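Local coordinates for protein D-mannose isomerase (Marinomonas mediterranea, PDB 5X32) that catalyses the reversible isomerization of D-mannose to D-fructose and, less efficiently, that of D-lyxose to D-xylulose, at residues W270-A282 / A320-Y333. Sequence-based numbering, arbitrary orientation.
Sequences WYLPKAKYLFDLA and AAWLLYKATKDETY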
# COMPACT_ATOMS: atom_id res chain seq x y z
N TRP A 270 13.49 0.49 19.53
CA TRP A 270 12.86 1.78 19.18
C TRP A 270 11.58 1.62 18.33
O TRP A 270 10.82 2.58 18.17
CB TRP A 270 13.85 2.69 18.44
CG TRP A 270 14.27 2.17 17.08
CD1 TRP A 270 15.32 1.36 16.81
CD2 TRP A 270 13.67 2.47 15.80
NE1 TRP A 270 15.41 1.11 15.46
CE2 TRP A 270 14.41 1.78 14.82
CE3 TRP A 270 12.57 3.24 15.40
CZ2 TRP A 270 14.09 1.85 13.46
CZ3 TRP A 270 12.25 3.29 14.04
CH2 TRP A 270 13.02 2.60 13.10
N TYR A 271 11.35 0.42 17.81
CA TYR A 271 10.20 0.17 16.93
C TYR A 271 8.87 0.58 17.56
O TYR A 271 8.15 1.44 17.02
CB TYR A 271 10.14 -1.30 16.53
CG TYR A 271 11.10 -1.67 15.43
CD1 TYR A 271 11.81 -0.70 14.75
CD2 TYR A 271 11.28 -3.00 15.07
CE1 TYR A 271 12.69 -1.04 13.73
CE2 TYR A 271 12.15 -3.35 14.06
CZ TYR A 271 12.85 -2.37 13.39
OH TYR A 271 13.73 -2.71 12.39
N LEU A 272 8.56 -0.01 18.71
CA LEU A 272 7.27 0.23 19.35
C LEU A 272 7.10 1.67 19.83
O LEU A 272 6.04 2.24 19.61
CB LEU A 272 7.06 -0.75 20.50
CG LEU A 272 5.70 -0.61 21.18
CD1 LEU A 272 4.61 -0.86 20.15
CD2 LEU A 272 5.59 -1.62 22.30
N PRO A 273 8.11 2.26 20.51
CA PRO A 273 7.89 3.67 20.85
C PRO A 273 7.72 4.58 19.63
O PRO A 273 6.96 5.56 19.70
CB PRO A 273 9.15 4.05 21.63
CG PRO A 273 9.61 2.78 22.20
CD PRO A 273 9.27 1.71 21.22
N LYS A 274 8.42 4.30 18.54
CA LYS A 274 8.28 5.15 17.36
C LYS A 274 6.89 4.96 16.71
O LYS A 274 6.22 5.95 16.38
CB LYS A 274 9.41 4.89 16.37
CG LYS A 274 9.43 5.88 15.21
CD LYS A 274 9.66 7.32 15.68
CE LYS A 274 10.03 8.26 14.51
NZ LYS A 274 10.08 9.73 14.82
N ALA A 275 6.47 3.71 16.54
CA ALA A 275 5.12 3.40 16.05
C ALA A 275 4.07 4.12 16.91
O ALA A 275 3.11 4.74 16.41
CB ALA A 275 4.87 1.88 16.04
N LYS A 276 4.27 4.02 18.22
CA LYS A 276 3.36 4.59 19.18
C LYS A 276 3.32 6.11 18.98
O LYS A 276 2.24 6.72 18.89
CB LYS A 276 3.82 4.21 20.59
CG LYS A 276 2.69 4.11 21.56
CD LYS A 276 3.08 4.04 23.04
CE LYS A 276 3.76 2.75 23.47
NZ LYS A 276 3.67 2.66 24.97
N TYR A 277 4.49 6.70 18.77
CA TYR A 277 4.61 8.15 18.64
C TYR A 277 3.94 8.69 17.37
O TYR A 277 3.08 9.59 17.44
CB TYR A 277 6.09 8.54 18.67
CG TYR A 277 6.35 10.01 18.46
CD1 TYR A 277 6.77 10.50 17.22
CD2 TYR A 277 6.18 10.92 19.50
CE1 TYR A 277 7.02 11.86 17.03
CE2 TYR A 277 6.43 12.27 19.32
CZ TYR A 277 6.84 12.74 18.09
OH TYR A 277 7.07 14.09 17.96
N LEU A 278 4.33 8.12 16.22
CA LEU A 278 3.78 8.47 14.92
C LEU A 278 2.27 8.30 14.90
O LEU A 278 1.56 9.20 14.46
CB LEU A 278 4.40 7.62 13.81
CG LEU A 278 5.86 7.94 13.51
CD1 LEU A 278 6.43 6.97 12.50
CD2 LEU A 278 5.97 9.37 13.00
N PHE A 279 1.78 7.17 15.39
CA PHE A 279 0.34 7.00 15.36
C PHE A 279 -0.37 8.03 16.24
O PHE A 279 -1.32 8.67 15.77
CB PHE A 279 -0.07 5.59 15.81
CG PHE A 279 -1.54 5.33 15.68
CD1 PHE A 279 -2.04 4.68 14.56
CD2 PHE A 279 -2.42 5.71 16.69
CE1 PHE A 279 -3.41 4.43 14.43
CE2 PHE A 279 -3.78 5.48 16.57
CZ PHE A 279 -4.27 4.84 15.44
N ASP A 280 0.09 8.20 17.48
CA ASP A 280 -0.59 9.12 18.40
C ASP A 280 -0.65 10.51 17.80
O ASP A 280 -1.72 11.14 17.76
CB ASP A 280 0.11 9.18 19.75
CG ASP A 280 -0.01 7.89 20.53
OD1 ASP A 280 -0.93 7.09 20.22
OD2 ASP A 280 0.80 7.68 21.47
N LEU A 281 0.50 10.97 17.31
CA LEU A 281 0.62 12.28 16.71
C LEU A 281 -0.27 12.44 15.46
O LEU A 281 -1.02 13.42 15.34
CB LEU A 281 2.08 12.57 16.38
CG LEU A 281 2.55 14.00 16.58
CD1 LEU A 281 1.97 14.57 17.86
CD2 LEU A 281 4.04 14.04 16.63
N ALA A 282 -0.17 11.48 14.53
CA ALA A 282 -0.94 11.55 13.28
C ALA A 282 -2.43 11.54 13.57
O ALA A 282 -3.15 12.46 13.17
CB ALA A 282 -0.60 10.38 12.36
N ALA A 320 -2.70 -0.18 11.72
CA ALA A 320 -1.69 0.31 12.63
C ALA A 320 -2.27 0.26 14.04
O ALA A 320 -1.60 -0.20 14.98
CB ALA A 320 -1.26 1.71 12.25
N ALA A 321 -3.52 0.72 14.18
CA ALA A 321 -4.17 0.74 15.49
C ALA A 321 -4.28 -0.65 16.08
O ALA A 321 -4.06 -0.83 17.27
CB ALA A 321 -5.55 1.37 15.39
N TRP A 322 -4.64 -1.63 15.24
CA TRP A 322 -4.80 -2.98 15.77
C TRP A 322 -3.49 -3.53 16.26
O TRP A 322 -3.43 -4.16 17.32
CB TRP A 322 -5.39 -3.94 14.75
CG TRP A 322 -5.70 -5.26 15.38
CD1 TRP A 322 -4.99 -6.42 15.24
CD2 TRP A 322 -6.75 -5.55 16.30
NE1 TRP A 322 -5.56 -7.42 16.00
CE2 TRP A 322 -6.65 -6.90 16.66
CE3 TRP A 322 -7.79 -4.79 16.85
CZ2 TRP A 322 -7.53 -7.52 17.54
CZ3 TRP A 322 -8.67 -5.40 17.72
CH2 TRP A 322 -8.54 -6.75 18.06
N LEU A 323 -2.44 -3.31 15.47
CA LEU A 323 -1.13 -3.79 15.86
C LEU A 323 -0.69 -3.13 17.16
O LEU A 323 -0.20 -3.79 18.06
CB LEU A 323 -0.10 -3.54 14.74
CG LEU A 323 -0.43 -4.38 13.50
CD1 LEU A 323 0.52 -4.11 12.34
CD2 LEU A 323 -0.45 -5.84 13.87
N LEU A 324 -0.95 -1.84 17.27
CA LEU A 324 -0.58 -1.08 18.45
C LEU A 324 -1.30 -1.60 19.68
O LEU A 324 -0.74 -1.66 20.79
CB LEU A 324 -0.93 0.39 18.23
CG LEU A 324 0.17 1.13 17.49
CD1 LEU A 324 -0.33 2.51 17.24
CD2 LEU A 324 1.44 1.15 18.36
N TYR A 325 -2.54 -2.02 19.47
CA TYR A 325 -3.33 -2.50 20.58
C TYR A 325 -2.81 -3.88 20.99
O TYR A 325 -2.74 -4.18 22.19
CB TYR A 325 -4.82 -2.54 20.23
CG TYR A 325 -5.62 -3.30 21.25
CD1 TYR A 325 -5.72 -2.85 22.57
CD2 TYR A 325 -6.24 -4.49 20.92
CE1 TYR A 325 -6.43 -3.56 23.52
CE2 TYR A 325 -6.95 -5.20 21.85
CZ TYR A 325 -7.04 -4.74 23.15
OH TYR A 325 -7.76 -5.47 24.07
N LYS A 326 -2.41 -4.71 20.03
CA LYS A 326 -1.84 -6.00 20.40
C LYS A 326 -0.51 -5.82 21.13
O LYS A 326 -0.21 -6.54 22.08
CB LYS A 326 -1.66 -6.92 19.19
CG LYS A 326 -2.92 -7.19 18.41
CD LYS A 326 -3.97 -7.87 19.28
CE LYS A 326 -3.61 -9.30 19.63
NZ LYS A 326 -4.67 -9.89 20.51
N ALA A 327 0.28 -4.86 20.67
CA ALA A 327 1.61 -4.61 21.21
C ALA A 327 1.60 -4.03 22.62
O ALA A 327 2.48 -4.32 23.42
CB ALA A 327 2.36 -3.67 20.30
N THR A 328 0.58 -3.25 22.94
CA THR A 328 0.63 -2.48 24.17
C THR A 328 -0.47 -2.84 25.15
O THR A 328 -0.32 -2.64 26.36
CB THR A 328 0.52 -0.98 23.87
OG1 THR A 328 -0.75 -0.71 23.26
CG2 THR A 328 1.62 -0.56 22.90
N LYS A 329 -1.57 -3.38 24.61
CA LYS A 329 -2.81 -3.67 25.35
C LYS A 329 -3.42 -2.40 25.89
O LYS A 329 -4.34 -2.42 26.69
CB LYS A 329 -2.58 -4.69 26.46
CG LYS A 329 -1.98 -6.00 25.97
CD LYS A 329 -2.92 -6.76 25.02
CE LYS A 329 -2.30 -8.09 24.55
NZ LYS A 329 -3.25 -8.96 23.81
N ASP A 330 -2.89 -1.27 25.44
CA ASP A 330 -3.52 -0.00 25.72
C ASP A 330 -4.89 0.00 25.03
O ASP A 330 -4.95 -0.08 23.80
CB ASP A 330 -2.63 1.15 25.24
CG ASP A 330 -3.20 2.51 25.57
OD1 ASP A 330 -4.37 2.60 26.00
OD2 ASP A 330 -2.47 3.52 25.37
N GLU A 331 -5.97 0.16 25.80
CA GLU A 331 -7.32 0.10 25.23
C GLU A 331 -7.66 1.33 24.41
O GLU A 331 -8.66 1.36 23.68
CB GLU A 331 -8.36 -0.07 26.33
CG GLU A 331 -8.39 -1.48 26.88
CD GLU A 331 -9.21 -2.40 26.01
OE1 GLU A 331 -10.19 -1.90 25.40
OE2 GLU A 331 -8.87 -3.60 25.91
N THR A 332 -6.81 2.34 24.51
CA THR A 332 -6.91 3.51 23.64
C THR A 332 -6.89 3.10 22.17
O THR A 332 -7.72 3.56 21.37
CB THR A 332 -5.76 4.47 23.91
OG1 THR A 332 -5.87 4.95 25.26
CG2 THR A 332 -5.80 5.65 22.95
N TYR A 333 -5.95 2.23 21.81
CA TYR A 333 -5.79 1.87 20.41
C TYR A 333 -6.97 1.01 19.97
O TYR A 333 -7.47 1.17 18.87
CB TYR A 333 -4.46 1.16 20.19
CG TYR A 333 -3.30 2.06 20.50
CD1 TYR A 333 -3.15 3.27 19.83
CD2 TYR A 333 -2.37 1.75 21.51
CE1 TYR A 333 -2.10 4.11 20.12
CE2 TYR A 333 -1.32 2.60 21.80
CZ TYR A 333 -1.19 3.78 21.10
OH TYR A 333 -0.17 4.66 21.36
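Phe279 reaches across from helix 271-282 as a knob into the hole formed by Ala320, Ala321, Leu324 and Tyr333. Its first torsion (chi1 -175°) swings CG to the side of the carbonyl carbon and sets the ring among these side chains: Phe279 CD1 lies 3.8 Å from Ala320 CB, and Phe279 CZ rests against Ala321 CB. Leu324 CD1 packs at the root of this ring, 3.4 Å from Phe279 CB. Tyr333 turns an edge toward the Phe279 face in an offset edge-to-face pair, planes 80° apart, with Tyr333 CE1 3.8 Å from Phe279 CD2. Cut back to an alanine here, the knob is likely to leave a gap beside Ala320, Ala321 and Leu324 and deprive the Tyr333 ring of its aromatic partner. Leu324 returns the interlock, its side chain entering a hole among Leu272, Ala275, Lys276 and Phe279. Leu272 CD1 meets Ala327 CB at 3.6 Å. The one hydrogen bond across the segments runs from Tyr333 OH to Asp280 OD1 (2.8 Å), on the syn side of a carboxylate nearly coplanar with the phenol ring. The aliphatic chain of Lys276 crosses this phenol at about a right angle.

Further out, Leu324 CB lies over one face of the Tyr333 ring, offset toward its rim. In the turn before Tyr333, where Lys329 has positive phi, Thr328 OG1 donates to Leu324 O and accepts from Asp330 N, an ST turn. Asp330 then N-caps the next helix, its OD1 receiving both Thr332 N and Thr332 OG1. Helix 271-286 thus packs against helix 311-328, their local segments crossing at -134°, and against the start of helix 331-347. Within this (alpha/alpha)6 barrel, Leu272 and Leu278 also contact helix 249-265, while strand 304-310 leads into helix 311-328.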